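Local coordinates for protein multi-copper Oxidase CueO (Ochrobactrum, PDB 6EVG) that oxidises lignin model compounds and lignosulfonate as a laccase-like multicopper oxidase, probably passing the electrons to dioxygen through its copper centres, at residues A[337-342]-A[430-435]; A[192-197]-A[492-497]; A[424-429]-A[467-472]; A[333-338]-A[402-407]. All blocks are in the same frame, centred on the assembly; numbering follows the deposited sequence.

Contacts 1 and 2 meet at one copper(II) ion, each supplying a histidine: His-434 ND1 and His-495 ND1 lie 3.3 Å apart, both bound to the metal, and Cys-490 is the third protein ligand of the site. The centres of these two contacts are 10 Å apart. Contact 4 shares Phe-337 and Asp-338 with contact 1, so the chain leaving edge strand 332-336 continues through Phe-337 and Asp-338 toward the second shell of the copper. Contact 3 pairs the next strand of that sheet, joined to contact 4 through Asp-426 N and Arg-333 O at 2.8 Å. The side chain of Thr-429 in contact 3 is about 7 Å from the copper, whereas contacts 2 and 3 do not touch.

Contact 1. Residues A[337-342]-A[430-435]. With CU (copper (II) ion), chain B.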
loop_
_atom_site.group_PDB
_atom_site.type_symbol
_atom_site.label_atom_id
_atom_site.label_comp_id
_atom_site.label_asym_id
_atom_site.label_seq_id
_atom_site.Cartn_x
_atom_site.Cartn_y
_atom_site.Cartn_z
ATOM N N PHE A 337 -17.182 7.960 5.445
ATOM C CA PHE A 337 -16.161 8.817 4.877
ATOM C C PHE A 337 -16.800 10.149 4.480
ATOM O O PHE A 337 -17.375 10.301 3.391
ATOM C CB PHE A 337 -15.510 8.134 3.650
ATOM C CG PHE A 337 -14.702 6.909 3.976
ATOM C CD1 PHE A 337 -15.261 5.672 4.153
ATOM C CD2 PHE A 337 -13.339 6.995 4.149
ATOM C CE1 PHE A 337 -14.452 4.565 4.392
ATOM C CE2 PHE A 337 -12.566 5.899 4.418
ATOM C CZ PHE A 337 -13.127 4.686 4.565
ATOM N N ASP A 338 -16.710 11.102 5.405
ATOM C CA ASP A 338 -17.413 12.350 5.271
ATOM C C ASP A 338 -16.500 13.389 4.634
ATOM O O ASP A 338 -15.610 13.967 5.294
ATOM C CB ASP A 338 -17.903 12.801 6.653
ATOM C CG ASP A 338 -18.901 13.932 6.566
ATOM O OD1 ASP A 338 -19.082 14.563 5.515
ATOM O OD2 ASP A 338 -19.563 14.168 7.623
ATOM N N GLU A 339 -16.752 13.674 3.356
ATOM C CA GLU A 339 -15.989 14.633 2.591
ATOM C C GLU A 339 -16.384 16.081 2.936
ATOM O O GLU A 339 -15.699 16.992 2.508
ATOM C CB GLU A 339 -16.198 14.419 1.097
ATOM C CG GLU A 339 -15.701 13.062 0.636
ATOM C CD GLU A 339 -16.127 12.659 -0.803
ATOM O OE1 GLU A 339 -16.039 13.531 -1.695
ATOM O OE2 GLU A 339 -16.527 11.426 -1.019
ATOM N N ARG A 340 -17.471 16.298 3.683
ATOM C CA ARG A 340 -17.942 17.626 4.074
ATOM C C ARG A 340 -17.988 18.566 2.880
ATOM O O ARG A 340 -17.531 19.692 2.917
ATOM C CB ARG A 340 -17.091 18.215 5.221
ATOM C CG ARG A 340 -17.159 17.340 6.481
ATOM C CD ARG A 340 -16.369 17.927 7.651
ATOM N NE ARG A 340 -16.894 19.184 8.150
ATOM C CZ ARG A 340 -16.505 20.422 7.785
ATOM N NH1 ARG A 340 -15.557 20.660 6.851
ATOM N NH2 ARG A 340 -17.090 21.458 8.385
ATOM N N MET A 341 -18.553 18.068 1.771
ATOM C CA MET A 341 -18.484 18.808 0.545
ATOM C C MET A 341 -19.186 20.131 0.621
ATOM O O MET A 341 -18.673 21.082 0.087
ATOM C CB MET A 341 -19.023 17.987 -0.624
ATOM C CG MET A 341 -18.719 18.635 -1.969
ATOM S SD MET A 341 -19.005 17.551 -3.379
ATOM C CE MET A 341 -17.741 16.311 -3.128
ATOM N N ALA A 342 -20.354 20.205 1.239
ATOM C CA ALA A 342 -21.065 21.476 1.288
ATOM C C ALA A 342 -20.237 22.527 2.000
ATOM O O ALA A 342 -20.185 23.698 1.552
ATOM C CB ALA A 342 -22.428 21.279 1.931
ATOM N N LYS A 430 -20.082 8.210 -0.123
ATOM C CA LYS A 430 -21.109 8.956 -0.855
ATOM C C LYS A 430 -20.590 9.453 -2.211
ATOM O O LYS A 430 -20.829 8.855 -3.241
ATOM C CB LYS A 430 -21.579 10.157 0.003
ATOM C CG LYS A 430 -22.620 11.072 -0.600
ATOM C CD LYS A 430 -22.956 12.259 0.300
ATOM C CE LYS A 430 -24.012 13.150 -0.364
ATOM N NZ LYS A 430 -24.023 14.506 0.230
ATOM N N GLU A 431 -19.805 10.514 -2.237
ATOM C CA GLU A 431 -19.468 11.163 -3.527
ATOM C C GLU A 431 -18.457 10.420 -4.357
ATOM O O GLU A 431 -18.539 10.456 -5.590
ATOM C CB GLU A 431 -18.996 12.592 -3.360
ATOM C CG GLU A 431 -20.041 13.560 -2.798
ATOM C CD GLU A 431 -19.940 13.717 -1.281
ATOM O OE1 GLU A 431 -19.362 12.829 -0.589
ATOM O OE2 GLU A 431 -20.488 14.722 -0.781
ATOM N N MET A 432 -17.513 9.750 -3.724
ATOM C CA MET A 432 -16.422 9.011 -4.421
ATOM C C MET A 432 -16.031 7.811 -3.585
ATOM O O MET A 432 -16.358 7.765 -2.392
ATOM C CB MET A 432 -15.222 9.898 -4.710
ATOM C CG MET A 432 -14.466 10.377 -3.457
ATOM S SD MET A 432 -13.023 11.399 -3.819
ATOM C CE MET A 432 -11.765 10.230 -4.267
ATOM N N PRO A 433 -15.312 6.847 -4.169
ATOM C CA PRO A 433 -14.793 5.731 -3.385
ATOM C C PRO A 433 -13.606 6.172 -2.507
ATOM O O PRO A 433 -12.943 7.156 -2.853
ATOM C CB PRO A 433 -14.312 4.759 -4.446
ATOM C CG PRO A 433 -14.512 5.355 -5.761
ATOM C CD PRO A 433 -14.982 6.727 -5.595
ATOM N N HIS A 434 -13.396 5.436 -1.422
ATOM C CA HIS A 434 -12.265 5.745 -0.512
ATOM C C HIS A 434 -11.582 4.477 -0.104
ATOM O O HIS A 434 -12.238 3.517 0.300
ATOM C CB HIS A 434 -12.745 6.467 0.766
ATOM C CG HIS A 434 -13.390 7.797 0.516
ATOM N ND1 HIS A 434 -12.725 9.008 0.634
ATOM C CD2 HIS A 434 -14.667 8.102 0.128
ATOM C CE1 HIS A 434 -13.557 9.975 0.321
ATOM N NE2 HIS A 434 -14.727 9.462 -0.006
ATOM N N PRO A 435 -10.227 4.440 -0.146
ATOM C CA PRO A 435 -9.489 3.263 0.398
ATOM C C PRO A 435 -9.346 3.367 1.919
ATOM O O PRO A 435 -8.687 4.203 2.446
ATOM C CB PRO A 435 -8.165 3.383 -0.328
ATOM C CG PRO A 435 -7.967 4.855 -0.560
ATOM C CD PRO A 435 -9.369 5.423 -0.785
HETATM CU CU CU B . -10.844 9.528 1.024
HETATM O O HOH W 1 -17.872 9.720 0.744
HETATM O O HOH W 2 -19.111 12.406 2.060
HETATM O O HOH W 3 -20.305 15.729 1.565
#
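Phe-337 and His-434 make the tight part of this contact, each laying its CB over the ring of the other. Phe-337 CB is 3.8 Å from the centroid of the His-434 imidazole, and His-434 CB is likewise 3.8 Å from the centroid of the Phe-337 ring. The planes lie only 11° apart but are displaced so far that little of one ring covers the other, so the evidence is for reciprocal CH-pi contacts more than for a stack. At the imidazole edge His-434 NE2 donates to Glu-339 OE2 over 2.9 Å at an N-H...O angle of 158°; the oxygen lies near the ring plane, while the N-H arrives from well above the carboxylate plane. His-434 ND1 binds the copper(II) ion at 2.0 Å, so both nitrogens are engaged and the ring's rotation is fixed. This is a second-shell His-carboxylate bond in a cupredoxin domain, at a mononuclear site completed by Cys-490 and His-495 and consistent with the type 1 copper of laccases. Glu-339 OE2 also takes a weak bond from Met-432 N at 3.3 Å. Toward Glu-431 the contact becomes looser and wetter. Its CD is swung aside (chi2 94°), and OE1 comes within 3.2 Å of Glu-339 OE2, acceptor against acceptor. Water molecules run between the segments here, one accepting from Met-341 N and donating to Glu-431 OE2, while the methyl CE of Met-341 rests 3.6 Å from Glu-431 CG.

Contact 2. Residues A[192-197]-A[492-497]. With CU (copper (II) ion), chain B.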
loop_
_atom_site.group_PDB
_atom_site.type_symbol
_atom_site.label_atom_id
_atom_site.label_comp_id
_atom_site.label_asym_id
_atom_site.label_seq_id
_atom_site.Cartn_x
_atom_site.Cartn_y
_atom_site.Cartn_z
ATOM N N MET A 192 -9.199 21.664 -5.298
ATOM C CA MET A 192 -9.784 20.482 -5.914
ATOM C C MET A 192 -8.993 19.226 -5.616
ATOM O O MET A 192 -9.580 18.163 -5.439
ATOM C CB MET A 192 -9.969 20.686 -7.428
ATOM C CG MET A 192 -11.169 21.590 -7.723
ATOM S SD MET A 192 -12.786 20.884 -7.337
ATOM C CE MET A 192 -13.130 19.805 -8.726
ATOM N N ASP A 193 -7.670 19.330 -5.575
ATOM C CA ASP A 193 -6.807 18.175 -5.189
ATOM C C ASP A 193 -7.064 17.770 -3.764
ATOM O O ASP A 193 -7.090 16.573 -3.447
ATOM C CB ASP A 193 -5.335 18.496 -5.366
ATOM C CG ASP A 193 -4.949 18.806 -6.785
ATOM O OD1 ASP A 193 -5.458 18.138 -7.736
ATOM O OD2 ASP A 193 -4.070 19.687 -6.978
ATOM N N LEU A 194 -7.245 18.743 -2.881
ATOM C CA LEU A 194 -7.503 18.374 -1.469
ATOM C C LEU A 194 -8.872 17.696 -1.366
ATOM O O LEU A 194 -9.058 16.754 -0.586
ATOM C CB LEU A 194 -7.432 19.579 -0.537
ATOM C CG LEU A 194 -6.085 20.208 -0.406
ATOM C CD1 LEU A 194 -6.143 21.423 0.544
ATOM C CD2 LEU A 194 -4.988 19.200 0.025
ATOM N N MET A 195 -9.870 18.193 -2.135
ATOM C CA MET A 195 -11.217 17.616 -2.056
ATOM C C MET A 195 -11.300 16.253 -2.721
ATOM O O MET A 195 -11.985 15.343 -2.201
ATOM C CB MET A 195 -12.237 18.536 -2.636
ATOM C CG MET A 195 -12.444 19.793 -1.789
ATOM S SD MET A 195 -13.653 20.955 -2.354
ATOM C CE MET A 195 -15.102 19.977 -2.072
ATOM N N HIS A 196 -10.619 16.045 -3.826
ATOM C CA HIS A 196 -10.831 14.838 -4.676
ATOM C C HIS A 196 -9.651 13.888 -4.702
ATOM O O HIS A 196 -9.797 12.807 -5.255
ATOM C CB HIS A 196 -11.258 15.237 -6.104
ATOM C CG HIS A 196 -12.556 16.001 -6.110
ATOM N ND1 HIS A 196 -13.770 15.423 -5.802
ATOM C CD2 HIS A 196 -12.807 17.315 -6.252
ATOM C CE1 HIS A 196 -14.728 16.344 -5.839
ATOM N NE2 HIS A 196 -14.169 17.502 -6.138
ATOM N N GLY A 197 -8.526 14.309 -4.129
ATOM C CA GLY A 197 -7.267 13.564 -4.240
ATOM C C GLY A 197 -6.401 14.110 -5.351
ATOM O O GLY A 197 -6.900 14.573 -6.377
ATOM N N VAL A 492 -6.396 7.973 0.569
ATOM C CA VAL A 492 -6.173 9.131 -0.281
ATOM C C VAL A 492 -5.460 10.146 0.601
ATOM O O VAL A 492 -6.017 10.607 1.572
ATOM C CB VAL A 492 -7.505 9.684 -0.865
ATOM C CG1 VAL A 492 -7.292 11.018 -1.531
ATOM C CG2 VAL A 492 -8.063 8.701 -1.855
ATOM N N LEU A 493 -4.203 10.405 0.290
ATOM C CA LEU A 493 -3.361 11.080 1.281
ATOM C C LEU A 493 -3.835 12.499 1.551
ATOM O O LEU A 493 -3.688 13.007 2.692
ATOM C CB LEU A 493 -1.909 11.044 0.841
ATOM C CG LEU A 493 -1.345 9.636 0.646
ATOM C CD1 LEU A 493 0.139 9.737 0.314
ATOM C CD2 LEU A 493 -1.559 8.781 1.881
ATOM N N GLU A 494 -4.398 13.177 0.554
ATOM C CA GLU A 494 -4.991 14.493 0.781
ATOM C C GLU A 494 -6.124 14.432 1.807
ATOM O O GLU A 494 -6.253 15.324 2.674
ATOM C CB GLU A 494 -5.500 15.067 -0.532
ATOM C CG GLU A 494 -4.404 15.474 -1.479
ATOM C CD GLU A 494 -3.560 14.334 -2.029
ATOM O OE1 GLU A 494 -4.163 13.308 -2.450
ATOM O OE2 GLU A 494 -2.321 14.496 -2.077
ATOM N N HIS A 495 -6.936 13.381 1.740
ATOM C CA HIS A 495 -8.104 13.239 2.644
ATOM C C HIS A 495 -7.588 13.005 4.061
ATOM O O HIS A 495 -8.109 13.598 5.013
ATOM C CB HIS A 495 -9.006 12.105 2.197
ATOM C CG HIS A 495 -9.719 12.389 0.933
ATOM N ND1 HIS A 495 -10.496 11.387 0.372
ATOM C CD2 HIS A 495 -9.806 13.500 0.158
ATOM C CE1 HIS A 495 -11.057 11.945 -0.696
ATOM N NE2 HIS A 495 -10.640 13.198 -0.863
ATOM N N GLU A 496 -6.625 12.100 4.222
ATOM C CA GLU A 496 -6.034 11.873 5.538
ATOM C C GLU A 496 -5.460 13.210 6.115
ATOM O O GLU A 496 -5.666 13.525 7.276
ATOM C CB GLU A 496 -4.904 10.853 5.329
ATOM C CG GLU A 496 -4.151 10.448 6.529
ATOM C CD GLU A 496 -2.895 9.667 6.111
ATOM O OE1 GLU A 496 -2.948 8.786 5.286
ATOM O OE2 GLU A 496 -1.960 10.052 6.600
ATOM N N ASP A 497 -4.747 13.969 5.275
ATOM C CA ASP A 497 -4.093 15.201 5.729
ATOM C C ASP A 497 -5.115 16.276 6.148
ATOM O O ASP A 497 -4.788 17.078 7.016
ATOM C CB ASP A 497 -3.163 15.782 4.676
ATOM C CG ASP A 497 -1.803 15.090 4.536
ATOM O OD1 ASP A 497 -1.392 14.369 5.486
ATOM O OD2 ASP A 497 -1.128 15.369 3.527
HETATM CU CU CU B . -10.844 9.528 1.024
#
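Glu-494 reaches across to the last turn of helix 191-196, and its atoms can be followed outward one by one. CB faces the carbonyl oxygens of Asp-193 and Leu-194. CG lies 3.5 Å from Asp-193 O and 4.1 Å from Leu-194 CD2, the two side chains crossing at about a right angle. A bend at chi2 (67°) then turns CD out of line with the chain, and at the tip OE1 stands 3.6 Å from Gly-197 CA while accepting from Phe-198 N; OE2 is held by Tyr-187 OH and Asn-229 ND2. An alanine here would probably leave those three groups without their partner and open a gap beside Leu-194. One residue on, His-495 NE2 donates to Met-195 O over 2.9 Å at 147°, approaching from above the carbonyl plane. The ring edge also meets Leu-194 O, 3.4 Å from His-495 CD2; that buried oxygen has no hydrogen-bond partner in the model. Val-492 CG1 covers the centre of one face of the His-495 ring and touches Gly-197 CA at 3.7 Å. The short helical axes approach to 7.9 Å at 92°. Through Met-195 O, the C-terminal end of helix 191-196 supplies the second-shell acceptor for a histidine whose ND1 bonds the copper at 2.0 Å, as at a type 1 site of a multicopper oxidase.

Contact 3. Residues A[424-429]-A[467-472]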
loop_
_atom_site.group_PDB
_atom_site.type_symbol
_atom_site.label_atom_id
_atom_site.label_comp_id
_atom_site.label_asym_id
_atom_site.label_seq_id
_atom_site.Cartn_x
_atom_site.Cartn_y
_atom_site.Cartn_z
ATOM N N ILE A 424 -17.410 -6.137 13.835
ATOM C CA ILE A 424 -17.860 -5.872 12.454
ATOM C C ILE A 424 -18.005 -4.399 12.280
ATOM O O ILE A 424 -18.680 -3.751 13.094
ATOM C CB ILE A 424 -19.180 -6.626 12.133
ATOM C CG1 ILE A 424 -18.895 -8.125 12.225
ATOM C CG2 ILE A 424 -19.713 -6.176 10.816
ATOM C CD1 ILE A 424 -20.086 -9.036 12.199
ATOM N N TRP A 425 -17.381 -3.857 11.244
ATOM C CA TRP A 425 -17.481 -2.444 10.917
ATOM C C TRP A 425 -18.233 -2.273 9.591
ATOM O O TRP A 425 -17.835 -2.865 8.563
ATOM C CB TRP A 425 -16.117 -1.818 10.800
ATOM C CG TRP A 425 -15.354 -1.684 12.090
ATOM C CD1 TRP A 425 -15.542 -2.344 13.277
ATOM C CD2 TRP A 425 -14.250 -0.790 12.329
ATOM N NE1 TRP A 425 -14.693 -1.882 14.245
ATOM C CE2 TRP A 425 -13.872 -0.955 13.677
ATOM C CE3 TRP A 425 -13.554 0.102 11.521
ATOM C CZ2 TRP A 425 -12.854 -0.196 14.263
ATOM C CZ3 TRP A 425 -12.539 0.859 12.099
ATOM C CH2 TRP A 425 -12.215 0.721 13.433
ATOM N N ASP A 426 -19.272 -1.459 9.607
ATOM C CA ASP A 426 -19.982 -0.924 8.442
ATOM C C ASP A 426 -19.215 0.283 7.954
ATOM O O ASP A 426 -18.961 1.204 8.746
ATOM C CB ASP A 426 -21.476 -0.525 8.854
ATOM C CG ASP A 426 -22.383 -1.711 9.074
ATOM O OD1 ASP A 426 -22.490 -2.609 8.226
ATOM O OD2 ASP A 426 -23.070 -1.794 10.120
ATOM N N LEU A 427 -18.863 0.333 6.687
ATOM C CA LEU A 427 -18.175 1.462 6.066
ATOM C C LEU A 427 -18.968 1.995 4.905
ATOM O O LEU A 427 -19.408 1.196 4.065
ATOM C CB LEU A 427 -16.781 0.989 5.575
ATOM C CG LEU A 427 -15.856 0.455 6.650
ATOM C CD1 LEU A 427 -14.551 -0.056 6.043
ATOM C CD2 LEU A 427 -15.549 1.470 7.753
ATOM N N THR A 428 -19.177 3.310 4.844
ATOM C CA THR A 428 -20.010 3.913 3.804
ATOM C C THR A 428 -19.313 5.086 3.158
ATOM O O THR A 428 -18.632 5.881 3.841
ATOM C CB THR A 428 -21.358 4.367 4.419
ATOM O OG1 THR A 428 -21.179 5.128 5.550
ATOM C CG2 THR A 428 -22.093 3.305 4.938
ATOM N N THR A 429 -19.519 5.202 1.843
ATOM C CA THR A 429 -19.077 6.384 1.096
ATOM C C THR A 429 -20.287 7.013 0.386
ATOM O O THR A 429 -21.324 6.398 0.225
ATOM C CB THR A 429 -17.986 6.044 0.067
ATOM O OG1 THR A 429 -18.540 5.188 -0.946
ATOM C CG2 THR A 429 -16.833 5.316 0.706
ATOM N N ASP A 467 -16.718 1.541 -1.871
ATOM C CA ASP A 467 -17.431 2.239 -2.944
ATOM C C ASP A 467 -18.903 1.959 -2.766
ATOM O O ASP A 467 -19.485 1.110 -3.450
ATOM C CB ASP A 467 -16.949 1.770 -4.325
ATOM C CG ASP A 467 -17.541 2.578 -5.492
ATOM O OD1 ASP A 467 -18.176 3.623 -5.260
ATOM O OD2 ASP A 467 -17.338 2.117 -6.649
ATOM N N GLY A 468 -19.555 2.751 -1.928
ATOM C CA GLY A 468 -20.949 2.600 -1.543
ATOM C C GLY A 468 -20.977 2.110 -0.103
ATOM O O GLY A 468 -20.868 2.901 0.842
ATOM N N LYS A 469 -21.061 0.794 0.061
ATOM C CA LYS A 469 -21.144 0.141 1.316
ATOM C C LYS A 469 -20.218 -1.060 1.372
ATOM O O LYS A 469 -20.110 -1.783 0.400
ATOM C CB LYS A 469 -22.595 -0.326 1.551
ATOM C CG LYS A 469 -22.789 -1.052 2.851
ATOM C CD LYS A 469 -22.723 -0.050 3.994
ATOM C CE LYS A 469 -22.578 -0.667 5.366
ATOM N NZ LYS A 469 -23.588 -1.737 5.634
ATOM N N ALA A 470 -19.580 -1.295 2.522
ATOM C CA ALA A 470 -18.874 -2.515 2.829
ATOM C C ALA A 470 -19.090 -2.923 4.249
ATOM O O ALA A 470 -19.331 -2.056 5.120
ATOM C CB ALA A 470 -17.389 -2.384 2.571
ATOM N N GLU A 471 -18.951 -4.201 4.521
ATOM C CA GLU A 471 -18.885 -4.719 5.880
ATOM C C GLU A 471 -17.609 -5.509 6.046
ATOM O O GLU A 471 -17.283 -6.338 5.181
ATOM C CB GLU A 471 -20.049 -5.688 6.223
ATOM C CG GLU A 471 -21.439 -5.104 6.098
ATOM C CD GLU A 471 -22.543 -6.119 6.187
ATOM O OE1 GLU A 471 -22.363 -7.114 6.852
ATOM O OE2 GLU A 471 -23.665 -5.786 5.754
ATOM N N ILE A 472 -16.865 -5.233 7.122
ATOM C CA ILE A 472 -15.586 -5.922 7.371
ATOM C C ILE A 472 -15.585 -6.503 8.763
ATOM O O ILE A 472 -16.214 -5.957 9.679
ATOM C CB ILE A 472 -14.352 -5.029 7.118
ATOM C CG1 ILE A 472 -14.300 -3.848 8.116
ATOM C CG2 ILE A 472 -14.349 -4.535 5.682
ATOM C CD1 ILE A 472 -12.995 -3.050 8.053
HETATM O O HOH W 4 -19.023 5.883 -3.507
#
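Asp-467 meets Thr-429 through a water molecule that donates to Asp-467 OD1 and is hydrogen-bonded to Thr-429 OG1. Gly-468 is gripped twice by that threonine: its N donates to Thr-429 OG1 at 2.8 Å, and its O accepts from Thr-429 N. The hydroxyl can serve because chi1 of 66° sets OG1 between the backbone N and the carbonyl carbon. Lys-469 follows, with CD 3.5 Å from Thr-428 CG2 and NZ in a 2.9 Å salt bridge to Asp-426 OD1, met from above the carboxylate plane. An alanine in place of Lys-469 would probably leave Asp-426 OD1 without this cation, only 4.2 Å from Glu-471 OE2. Ala-470 exchanges two backbone bonds with Leu-427. Glu-471 lays its CG 3.4 Å from Asp-426 OD1, the two side chains running alongside in a common direction; Arg-332 bridges to both carboxylates. Ile-472 pairs by N and O with Trp-425, sets CG1 3.8 Å from Trp-425 CB and brings CD1 to 3.9 Å from Leu-427 CD1, on the buried face that packs on Phe-436. Hydrogen-bonded and non-hydrogen-bonded pairs thus alternate between strands 163° apart in direction, the regular antiparallel pairing of the inner strands of one sheet in a cupredoxin beta sandwich.

Contact 4. Residues A[333-338]-A[402-407]; sequences RSFFFD and AIAGKP
Phe-337 and Phe-335 present their rings differently to Ile-403. Over one face of the Phe-337 ring lies the ethyl arm of the isoleucine, CG1 above the ring and CD1 3.6 Å from Phe-337 CE2; the opposite face belongs to His-434. A chi1 of -164° sets CG1 of Ile-403 anti to its backbone N and over the ring, and CD1 then continues alongside the Phe-337 side chain. The Phe-335 ring is met at its edge instead: Phe-335 CD1 is 3.4 Å from Ile-403 O, near the ring plane, and Phe-335 CE1 touches Ala-404 CB at 4.1 Å. Beyond this contact the same ring packs against Trp-425 and edge-to-face with Phe-488. Strand 332-336 is the outermost of its sheet within the chain, and just past it the loop 402-407 is joined by a single antiparallel bridge at Asp-338 and Ala-402. Asp-338 N donates to Ala-402 O at 2.9 Å, nearly in line with the carbonyl (C=O...N 168°), and Ala-402 N returns a bond to Asp-338 O at 3.1 Å. The pairing does not continue directly. Phe-336 O and Ile-403 O, two acceptors, stand 3.4 Å apart, and water molecules take over: one accepts from Phe-336 N and donates to Ile-403 O, another donates to Phe-336 O and accepts from Gly-405 N.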
loop_
_atom_site.group_PDB
_atom_site.type_symbol
_atom_site.label_atom_id
_atom_site.label_comp_id
_atom_site.label_asym_id
_atom_site.label_seq_id
_atom_site.Cartn_x
_atom_site.Cartn_y
_atom_site.Cartn_z
ATOM N N ARG A 333 -19.682 -1.558 14.684
ATOM C CA ARG A 333 -19.423 -0.151 14.504
ATOM C C ARG A 333 -19.787 0.284 13.127
ATOM O O ARG A 333 -19.902 -0.566 12.219
ATOM C CB ARG A 333 -17.956 0.218 14.815
ATOM C CG ARG A 333 -17.490 -0.163 16.197
ATOM C CD ARG A 333 -16.126 0.467 16.502
ATOM N NE ARG A 333 -15.532 -0.152 17.683
ATOM C CZ ARG A 333 -15.449 0.385 18.879
ATOM N NH1 ARG A 333 -15.961 1.572 19.149
ATOM N NH2 ARG A 333 -14.919 -0.339 19.868
ATOM N N SER A 334 -19.856 1.581 12.903
ATOM C CA SER A 334 -20.089 2.181 11.619
ATOM C C SER A 334 -19.247 3.418 11.448
ATOM O O SER A 334 -19.105 4.210 12.390
ATOM C CB SER A 334 -21.573 2.576 11.515
ATOM O OG SER A 334 -22.467 1.491 11.700
ATOM N N PHE A 335 -18.691 3.600 10.233
ATOM C CA PHE A 335 -17.978 4.788 9.872
ATOM C C PHE A 335 -18.375 5.249 8.513
ATOM O O PHE A 335 -18.546 4.427 7.585
ATOM C CB PHE A 335 -16.440 4.621 9.999
ATOM C CG PHE A 335 -16.007 4.275 11.377
ATOM C CD1 PHE A 335 -15.895 5.247 12.351
ATOM C CD2 PHE A 335 -15.822 2.975 11.771
ATOM C CE1 PHE A 335 -15.590 4.889 13.656
ATOM C CE2 PHE A 335 -15.527 2.617 13.056
ATOM C CZ PHE A 335 -15.421 3.590 14.021
ATOM N N PHE A 336 -18.485 6.540 8.334
ATOM C CA PHE A 336 -18.830 7.235 7.091
ATOM C C PHE A 336 -17.652 8.130 6.685
ATOM O O PHE A 336 -17.157 8.942 7.496
ATOM C CB PHE A 336 -20.116 8.053 7.295
ATOM C CG PHE A 336 -20.488 8.912 6.143
ATOM C CD1 PHE A 336 -20.615 8.387 4.865
ATOM C CD2 PHE A 336 -20.688 10.275 6.309
ATOM C CE1 PHE A 336 -20.996 9.198 3.805
ATOM C CE2 PHE A 336 -21.035 11.094 5.234
ATOM C CZ PHE A 336 -21.220 10.521 4.013
ATOM N N PHE A 337 -17.182 7.960 5.445
ATOM C CA PHE A 337 -16.161 8.817 4.877
ATOM C C PHE A 337 -16.800 10.149 4.480
ATOM O O PHE A 337 -17.375 10.301 3.391
ATOM C CB PHE A 337 -15.510 8.134 3.650
ATOM C CG PHE A 337 -14.702 6.909 3.976
ATOM C CD1 PHE A 337 -15.261 5.672 4.153
ATOM C CD2 PHE A 337 -13.339 6.995 4.149
ATOM C CE1 PHE A 337 -14.452 4.565 4.392
ATOM C CE2 PHE A 337 -12.566 5.899 4.418
ATOM C CZ PHE A 337 -13.127 4.686 4.565
ATOM N N ASP A 338 -16.710 11.102 5.405
ATOM C CA ASP A 338 -17.413 12.350 5.271
ATOM C C ASP A 338 -16.500 13.389 4.634
ATOM O O ASP A 338 -15.610 13.967 5.294
ATOM C CB ASP A 338 -17.903 12.801 6.653
ATOM C CG ASP A 338 -18.901 13.932 6.566
ATOM O OD1 ASP A 338 -19.082 14.563 5.515
ATOM O OD2 ASP A 338 -19.563 14.168 7.623
ATOM N N ALA A 402 -13.718 14.002 7.698
ATOM C CA ALA A 402 -13.794 13.139 8.874
ATOM C C ALA A 402 -14.076 11.720 8.474
ATOM O O ALA A 402 -14.746 11.443 7.459
ATOM C CB ALA A 402 -14.886 13.596 9.850
ATOM N N ILE A 403 -13.607 10.779 9.282
ATOM C CA ILE A 403 -14.007 9.388 9.251
ATOM C C ILE A 403 -14.810 8.950 10.485
ATOM O O ILE A 403 -15.672 8.070 10.410
ATOM C CB ILE A 403 -12.813 8.412 8.972
ATOM C CG1 ILE A 403 -13.281 7.015 8.545
ATOM C CG2 ILE A 403 -11.837 8.332 10.119
ATOM C CD1 ILE A 403 -12.147 6.163 8.001
ATOM N N ALA A 404 -14.503 9.560 11.636
ATOM C CA ALA A 404 -15.161 9.237 12.901
ATOM C C ALA A 404 -16.000 10.373 13.440
ATOM O O ALA A 404 -15.919 10.742 14.640
ATOM C CB ALA A 404 -14.163 8.747 13.922
ATOM N N GLY A 405 -16.763 11.015 12.568
ATOM C CA GLY A 405 -17.725 12.062 13.040
ATOM C C GLY A 405 -17.167 13.440 12.982
ATOM O O GLY A 405 -17.678 14.322 12.305
ATOM N N LYS A 406 -16.082 13.643 13.712
ATOM C CA LYS A 406 -15.322 14.896 13.685
ATOM C C LYS A 406 -13.947 14.636 13.051
ATOM O O LYS A 406 -13.400 13.534 13.127
ATOM C CB LYS A 406 -15.085 15.396 15.107
ATOM C CG LYS A 406 -16.355 15.930 15.763
ATOM C CD LYS A 406 -16.046 16.570 17.138
ATOM C CE LYS A 406 -17.246 17.097 17.885
ATOM N NZ LYS A 406 -17.852 18.248 17.185
ATOM N N PRO A 407 -13.349 15.681 12.438
ATOM C CA PRO A 407 -11.997 15.546 11.919
ATOM C C PRO A 407 -10.995 15.016 12.934
ATOM O O PRO A 407 -11.093 15.330 14.128
ATOM C CB PRO A 407 -11.665 16.952 11.402
ATOM C CG PRO A 407 -13.000 17.572 11.144
ATOM C CD PRO A 407 -13.855 17.039 12.236
HETATM O O HOH W 5 -18.510 8.166 10.806
HETATM O O HOH W 6 -17.263 10.775 9.702
#